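Long-range contact in fatty acid synthase 1, isoform A (Drosophila melanogaster, PDB 6FN6), which probably builds long-chain saturated fatty acids from acetyl-CoA and malonyl-CoA with NADPH, this chain holding its dehydratase, enoylreductase and ketoreductase region: residues R452-W466 with E480-F494. Sequence-based numbering, arbitrary orientation.
Sequences RKSVVVVATEQNFNW and EEQYVYVVCQGEELF
Arg452 lays its guanidinium flat over one face of the Tyr483 ring, a cation-pi stack with Arg452 CZ 4.0 Å from the ring centroid and the two planes 22° apart. NH1 sits over the middle of the ring, while the edge of the same guanidinium serves Tyr485: Arg452 NH2 donates to Tyr485 OH at 3.0 Å, nearly straight and in the guanidinium plane. Arg452 CG lies between its own backbone N and carbonyl carbon (chi1 68°), and the extended chain beyond it carries the guanidinium over the Tyr483 face, with NH2 at the Tyr485 hydroxyl. Asp539 forms a salt bridge with NH2, fixing the group from outside the pair. A methionine in place of Arg452 would probably leave Tyr485 OH without this donor, Asp539 without this counter-charge and the Tyr483 face without its cation. Ser454 CB meets the edge of the Tyr485 ring near CE2.

The backbones that carry these side chains include two parallel strands, 454-457 and 483-489, the first and last elements of a beta-alpha-beta unit whose crossover is helix 466-480, as expected of the Rossmann-like pseudo-ketoreductase domain. Five backbone hydrogen bonds join them, from Tyr483 N to Lys453 O through to Val487 N to Val457 O at 3.0 Å. Val457 CG2 packs on Val484 CG1 at 3.6 Å on the face where helix 466-480 touches Val484 and Val486; on the other, Val456 CG1 meets Val487 CG2 at 3.5 Å, with Phe525 against both valines.

Past the strands, Glu491 bends back to the 459-461 loop. Its OE1 accepts from Glu461 N at 3.2 Å, met from above the carboxylate plane, and OE2 takes a weak bond from Thr460 OG1. Further out, Phe494 CZ approaches Trp466 NE1 at 3.7 Å, and Leu1076 of helix 1072-1090 touches both aromatic side chains.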
loop_
_atom_site.group_PDB
_atom_site.type_symbol
_atom_site.label_atom_id
_atom_site.label_comp_id
_atom_site.label_asym_id
_atom_site.label_seq_id
_atom_site.Cartn_x
_atom_site.Cartn_y
_atom_site.Cartn_z
ATOM N N ARG A 452 -67.496 -65.766 -10.214
ATOM C CA ARG A 452 -67.626 -64.384 -9.751
ATOM C C ARG A 452 -68.359 -63.497 -10.759
ATOM O O ARG A 452 -68.150 -63.598 -11.967
ATOM C CB ARG A 452 -66.257 -63.795 -9.420
ATOM C CG ARG A 452 -65.342 -63.566 -10.600
ATOM C CD ARG A 452 -63.974 -63.134 -10.102
ATOM N NE ARG A 452 -63.177 -62.491 -11.136
ATOM C CZ ARG A 452 -62.012 -61.896 -10.908
ATOM N NH1 ARG A 452 -61.512 -61.862 -9.679
ATOM N NH2 ARG A 452 -61.349 -61.331 -11.907
ATOM N N LYS A 453 -69.214 -62.619 -10.240
ATOM C CA LYS A 453 -69.990 -61.708 -11.069
ATOM C C LYS A 453 -69.088 -60.656 -11.709
ATOM O O LYS A 453 -68.137 -60.173 -11.088
ATOM C CB LYS A 453 -71.079 -61.030 -10.229
ATOM C CG LYS A 453 -71.966 -62.011 -9.463
ATOM C CD LYS A 453 -73.143 -61.331 -8.766
ATOM C CE LYS A 453 -74.089 -62.369 -8.154
ATOM N NZ LYS A 453 -75.294 -61.763 -7.510
ATOM N N SER A 454 -69.389 -60.299 -12.955
ATOM C CA SER A 454 -68.587 -59.320 -13.678
ATOM C C SER A 454 -69.391 -58.617 -14.765
ATOM O O SER A 454 -70.356 -59.165 -15.294
ATOM C CB SER A 454 -67.366 -59.991 -14.304
ATOM O OG SER A 454 -67.755 -60.893 -15.325
ATOM N N VAL A 455 -68.979 -57.398 -15.088
ATOM C CA VAL A 455 -69.597 -56.627 -16.159
ATOM C C VAL A 455 -68.475 -55.950 -16.947
ATOM O O VAL A 455 -67.378 -55.755 -16.426
ATOM C CB VAL A 455 -70.623 -55.613 -15.606
ATOM C CG1 VAL A 455 -69.922 -54.479 -14.855
ATOM C CG2 VAL A 455 -71.508 -55.074 -16.727
ATOM N N VAL A 456 -68.748 -55.608 -18.203
ATOM C CA VAL A 456 -67.720 -55.086 -19.097
ATOM C C VAL A 456 -68.013 -53.644 -19.507
ATOM O O VAL A 456 -69.165 -53.276 -19.742
ATOM C CB VAL A 456 -67.584 -55.987 -20.345
ATOM C CG1 VAL A 456 -66.551 -55.426 -21.313
ATOM C CG2 VAL A 456 -67.217 -57.405 -19.945
ATOM N N VAL A 457 -66.959 -52.833 -19.588
ATOM C CA VAL A 457 -67.077 -51.451 -20.039
ATOM C C VAL A 457 -66.317 -51.285 -21.352
ATOM O O VAL A 457 -65.188 -51.751 -21.492
ATOM C CB VAL A 457 -66.566 -50.472 -18.971
ATOM C CG1 VAL A 457 -66.700 -49.034 -19.452
ATOM C CG2 VAL A 457 -67.322 -50.668 -17.666
ATOM N N VAL A 458 -66.938 -50.592 -22.302
ATOM C CA VAL A 458 -66.451 -50.543 -23.678
ATOM C C VAL A 458 -65.162 -49.740 -23.821
ATOM O O VAL A 458 -64.278 -50.124 -24.581
ATOM C CB VAL A 458 -67.528 -49.975 -24.620
ATOM C CG1 VAL A 458 -67.088 -50.111 -26.073
ATOM C CG2 VAL A 458 -68.862 -50.681 -24.402
ATOM N N ALA A 459 -65.073 -48.610 -23.125
ATOM C CA ALA A 459 -63.873 -47.771 -23.155
ATOM C C ALA A 459 -63.393 -47.503 -24.581
ATOM O O ALA A 459 -62.259 -47.828 -24.937
ATOM C CB ALA A 459 -62.758 -48.414 -22.342
ATOM N N THR A 460 -64.262 -46.906 -25.389
ATOM C CA THR A 460 -63.935 -46.564 -26.769
ATOM C C THR A 460 -64.044 -45.055 -26.980
ATOM O O THR A 460 -64.644 -44.351 -26.167
ATOM C CB THR A 460 -64.860 -47.296 -27.763
ATOM O OG1 THR A 460 -64.600 -46.836 -29.095
ATOM C CG2 THR A 460 -66.325 -47.060 -27.415
ATOM N N GLU A 461 -63.456 -44.562 -28.065
ATOM C CA GLU A 461 -63.439 -43.127 -28.338
ATOM C C GLU A 461 -64.718 -42.666 -29.033
ATOM O O GLU A 461 -65.035 -41.477 -29.035
ATOM C CB GLU A 461 -62.225 -42.758 -29.195
ATOM C CG GLU A 461 -62.324 -43.199 -30.651
ATOM C CD GLU A 461 -61.088 -42.840 -31.453
ATOM O OE1 GLU A 461 -60.223 -42.109 -30.920
ATOM O OE2 GLU A 461 -60.979 -43.288 -32.615
ATOM N N GLN A 462 -65.451 -43.606 -29.620
ATOM C CA GLN A 462 -66.693 -43.275 -30.310
ATOM C C GLN A 462 -67.765 -42.884 -29.297
ATOM O O GLN A 462 -68.686 -42.130 -29.615
ATOM C CB GLN A 462 -67.159 -44.450 -31.175
ATOM C CG GLN A 462 -67.580 -45.683 -30.400
ATOM C CD GLN A 462 -67.915 -46.848 -31.311
ATOM O OE1 GLN A 462 -68.123 -46.671 -32.511
ATOM N NE2 GLN A 462 -67.963 -48.050 -30.745
ATOM N N ASN A 463 -67.637 -43.400 -28.079
ATOM C CA ASN A 463 -68.516 -43.009 -26.983
ATOM C C ASN A 463 -67.762 -42.087 -26.032
ATOM O O ASN A 463 -66.846 -42.514 -25.331
ATOM C CB ASN A 463 -69.037 -44.235 -26.233
ATOM C CG ASN A 463 -69.889 -43.864 -25.036
ATOM O OD1 ASN A 463 -70.439 -42.764 -24.967
ATOM N ND2 ASN A 463 -70.005 -44.784 -24.085
ATOM N N PHE A 464 -68.157 -40.819 -26.018
ATOM C CA PHE A 464 -67.449 -39.796 -25.256
ATOM C C PHE A 464 -67.691 -39.940 -23.752
ATOM O O PHE A 464 -66.897 -39.468 -22.937
ATOM C CB PHE A 464 -67.889 -38.410 -25.737
ATOM C CG PHE A 464 -67.113 -37.276 -25.130
ATOM C CD1 PHE A 464 -65.789 -37.064 -25.479
ATOM C CD2 PHE A 464 -67.709 -36.415 -24.225
ATOM C CE1 PHE A 464 -65.072 -36.017 -24.929
ATOM C CE2 PHE A 464 -66.996 -35.369 -23.670
ATOM C CZ PHE A 464 -65.677 -35.169 -24.024
ATOM N N ASN A 465 -68.792 -40.594 -23.394
ATOM C CA ASN A 465 -69.238 -40.682 -22.004
ATOM C C ASN A 465 -68.831 -41.980 -21.299
ATOM O O ASN A 465 -69.336 -42.281 -20.218
ATOM C CB ASN A 465 -70.756 -40.518 -21.940
ATOM C CG ASN A 465 -71.209 -39.146 -22.394
ATOM O OD1 ASN A 465 -71.179 -38.185 -21.623
ATOM N ND2 ASN A 465 -71.598 -39.039 -23.656
ATOM N N TRP A 466 -67.923 -42.743 -21.901
ATOM C CA TRP A 466 -67.548 -44.045 -21.355
ATOM C C TRP A 466 -66.927 -43.904 -19.966
ATOM O O TRP A 466 -66.914 -44.857 -19.187
ATOM C CB TRP A 466 -66.579 -44.770 -22.296
ATOM C CG TRP A 466 -65.172 -44.239 -22.279
ATOM C CD1 TRP A 466 -64.624 -43.341 -23.148
ATOM C CD2 TRP A 466 -64.129 -44.591 -21.357
ATOM N NE1 TRP A 466 -63.310 -43.106 -22.822
ATOM C CE2 TRP A 466 -62.982 -43.860 -21.727
ATOM C CE3 TRP A 466 -64.056 -45.448 -20.255
ATOM C CZ2 TRP A 466 -61.779 -43.961 -21.033
ATOM C CZ3 TRP A 466 -62.860 -45.545 -19.567
ATOM C CH2 TRP A 466 -61.738 -44.806 -19.959
ATOM N N GLU A 480 -72.697 -54.467 -5.680
ATOM C CA GLU A 480 -73.107 -55.696 -6.354
ATOM C C GLU A 480 -72.074 -56.822 -6.255
ATOM O O GLU A 480 -72.256 -57.886 -6.845
ATOM C CB GLU A 480 -73.409 -55.408 -7.827
ATOM C CG GLU A 480 -74.577 -54.454 -8.048
ATOM C CD GLU A 480 -75.913 -55.039 -7.619
ATOM O OE1 GLU A 480 -76.830 -55.111 -8.464
ATOM O OE2 GLU A 480 -76.050 -55.420 -6.437
ATOM N N GLU A 481 -70.991 -56.587 -5.519
ATOM C CA GLU A 481 -69.978 -57.618 -5.304
ATOM C C GLU A 481 -69.449 -58.168 -6.624
ATOM O O GLU A 481 -69.363 -59.382 -6.803
ATOM C CB GLU A 481 -70.563 -58.768 -4.477
ATOM C CG GLU A 481 -71.154 -58.357 -3.134
ATOM C CD GLU A 481 -72.110 -59.398 -2.575
ATOM O OE1 GLU A 481 -73.181 -59.610 -3.183
ATOM O OE2 GLU A 481 -71.794 -60.005 -1.529
ATOM N N GLN A 482 -69.101 -57.275 -7.546
ATOM C CA GLN A 482 -68.628 -57.686 -8.864
ATOM C C GLN A 482 -67.336 -56.985 -9.273
ATOM O O GLN A 482 -66.934 -55.988 -8.674
ATOM C CB GLN A 482 -69.706 -57.421 -9.918
ATOM C CG GLN A 482 -70.183 -55.980 -9.974
ATOM C CD GLN A 482 -71.289 -55.772 -10.991
ATOM O OE1 GLN A 482 -71.586 -56.658 -11.791
ATOM N NE2 GLN A 482 -71.909 -54.599 -10.960
ATOM N N TYR A 483 -66.691 -57.536 -10.297
ATOM C CA TYR A 483 -65.458 -56.979 -10.844
ATOM C C TYR A 483 -65.746 -56.345 -12.204
ATOM O O TYR A 483 -66.611 -56.813 -12.942
ATOM C CB TYR A 483 -64.380 -58.060 -10.965
ATOM C CG TYR A 483 -63.932 -58.628 -9.634
ATOM C CD1 TYR A 483 -64.617 -59.677 -9.033
ATOM C CD2 TYR A 483 -62.821 -58.113 -8.978
ATOM C CE1 TYR A 483 -64.206 -60.195 -7.816
ATOM C CE2 TYR A 483 -62.404 -58.625 -7.763
ATOM C CZ TYR A 483 -63.098 -59.664 -7.188
ATOM O OH TYR A 483 -62.676 -60.169 -5.978
ATOM N N VAL A 484 -65.042 -55.262 -12.519
ATOM C CA VAL A 484 -65.277 -54.538 -13.763
ATOM C C VAL A 484 -64.119 -54.734 -14.736
ATOM O O VAL A 484 -62.964 -54.470 -14.404
ATOM C CB VAL A 484 -65.507 -53.043 -13.490
ATOM C CG1 VAL A 484 -65.787 -52.297 -14.786
ATOM C CG2 VAL A 484 -66.647 -52.850 -12.501
ATOM N N TYR A 485 -64.438 -55.198 -15.940
ATOM C CA TYR A 485 -63.437 -55.361 -16.985
ATOM C C TYR A 485 -63.509 -54.192 -17.953
ATOM O O TYR A 485 -64.508 -54.013 -18.649
ATOM C CB TYR A 485 -63.631 -56.675 -17.747
ATOM C CG TYR A 485 -63.231 -57.906 -16.970
ATOM C CD1 TYR A 485 -61.912 -58.332 -16.941
ATOM C CD2 TYR A 485 -64.177 -58.653 -16.280
ATOM C CE1 TYR A 485 -61.540 -59.458 -16.233
ATOM C CE2 TYR A 485 -63.814 -59.781 -15.571
ATOM C CZ TYR A 485 -62.496 -60.179 -15.553
ATOM O OH TYR A 485 -62.132 -61.301 -14.849
ATOM N N VAL A 486 -62.447 -53.394 -17.988
ATOM C CA VAL A 486 -62.364 -52.274 -18.913
ATOM C C VAL A 486 -61.660 -52.760 -20.170
ATOM O O VAL A 486 -60.477 -53.094 -20.138
ATOM C CB VAL A 486 -61.626 -51.074 -18.289
ATOM C CG1 VAL A 486 -61.747 -49.847 -19.180
ATOM C CG2 VAL A 486 -62.159 -50.780 -16.891
ATOM N N VAL A 487 -62.395 -52.811 -21.276
ATOM C CA VAL A 487 -61.863 -53.348 -22.524
ATOM C C VAL A 487 -61.563 -52.217 -23.495
ATOM O O VAL A 487 -62.445 -51.438 -23.834
ATOM C CB VAL A 487 -62.841 -54.360 -23.152
ATOM C CG1 VAL A 487 -62.274 -54.923 -24.448
ATOM C CG2 VAL A 487 -63.142 -55.482 -22.172
ATOM N N CYS A 488 -60.314 -52.132 -23.939
ATOM C CA CYS A 488 -59.901 -51.093 -24.879
ATOM C C CYS A 488 -59.212 -51.713 -26.094
ATOM O O CYS A 488 -57.986 -51.830 -26.127
ATOM C CB CYS A 488 -58.967 -50.090 -24.202
ATOM S SG CYS A 488 -58.419 -48.755 -25.290
ATOM N N GLN A 489 -60.004 -52.116 -27.083
ATOM C CA GLN A 489 -59.476 -52.816 -28.250
ATOM C C GLN A 489 -59.351 -51.910 -29.476
ATOM O O GLN A 489 -60.336 -51.337 -29.942
ATOM C CB GLN A 489 -60.369 -54.011 -28.590
ATOM C CG GLN A 489 -59.883 -54.827 -29.777
ATOM C CD GLN A 489 -60.546 -56.190 -29.869
ATOM O OE1 GLN A 489 -61.399 -56.539 -29.051
ATOM N NE2 GLN A 489 -60.155 -56.970 -30.869
ATOM N N GLY A 490 -58.132 -51.804 -29.999
ATOM C CA GLY A 490 -57.869 -51.059 -31.219
ATOM C C GLY A 490 -58.289 -49.603 -31.176
ATOM O O GLY A 490 -58.911 -49.103 -32.114
ATOM N N GLU A 491 -57.943 -48.921 -30.089
ATOM C CA GLU A 491 -58.290 -47.514 -29.921
ATOM C C GLU A 491 -57.066 -46.601 -29.892
ATOM O O GLU A 491 -56.061 -46.908 -29.251
ATOM C CB GLU A 491 -59.102 -47.323 -28.641
ATOM C CG GLU A 491 -60.465 -47.989 -28.664
ATOM C CD GLU A 491 -61.380 -47.366 -29.694
ATOM O OE1 GLU A 491 -61.328 -46.128 -29.858
ATOM O OE2 GLU A 491 -62.173 -48.102 -30.318
ATOM N N GLU A 492 -57.166 -45.477 -30.594
ATOM C CA GLU A 492 -56.105 -44.475 -30.613
ATOM C C GLU A 492 -56.290 -43.488 -29.465
ATOM O O GLU A 492 -57.379 -43.360 -28.906
ATOM C CB GLU A 492 -56.072 -43.729 -31.951
ATOM C CG GLU A 492 -55.574 -44.557 -33.132
ATOM C CD GLU A 492 -56.512 -45.684 -33.515
ATOM O OE1 GLU A 492 -57.454 -45.968 -32.745
ATOM O OE2 GLU A 492 -56.305 -46.288 -34.589
ATOM N N LEU A 493 -55.207 -42.806 -29.115
ATOM C CA LEU A 493 -55.185 -41.855 -28.010
ATOM C C LEU A 493 -55.582 -42.541 -26.711
ATOM O O LEU A 493 -56.196 -41.929 -25.837
ATOM C CB LEU A 493 -56.125 -40.677 -28.274
ATOM C CG LEU A 493 -55.748 -39.722 -29.407
ATOM C CD1 LEU A 493 -56.851 -38.693 -29.592
ATOM C CD2 LEU A 493 -54.410 -39.051 -29.155
ATOM N N PHE A 494 -55.231 -43.815 -26.590
ATOM C CA PHE A 494 -55.332 -44.504 -25.314
ATOM C C PHE A 494 -54.093 -45.353 -25.094
ATOM O O PHE A 494 -54.048 -46.519 -25.488
ATOM C CB PHE A 494 -56.590 -45.371 -25.250
ATOM C CG PHE A 494 -57.864 -44.582 -25.129
ATOM C CD1 PHE A 494 -58.059 -43.707 -24.073
ATOM C CD2 PHE A 494 -58.869 -44.723 -26.069
ATOM C CE1 PHE A 494 -59.231 -42.982 -23.963
ATOM C CE2 PHE A 494 -60.042 -44.002 -25.964
ATOM C CZ PHE A 494 -60.224 -43.130 -24.909
HETATM O O HOH W 1 -68.375 -61.844 -7.240
#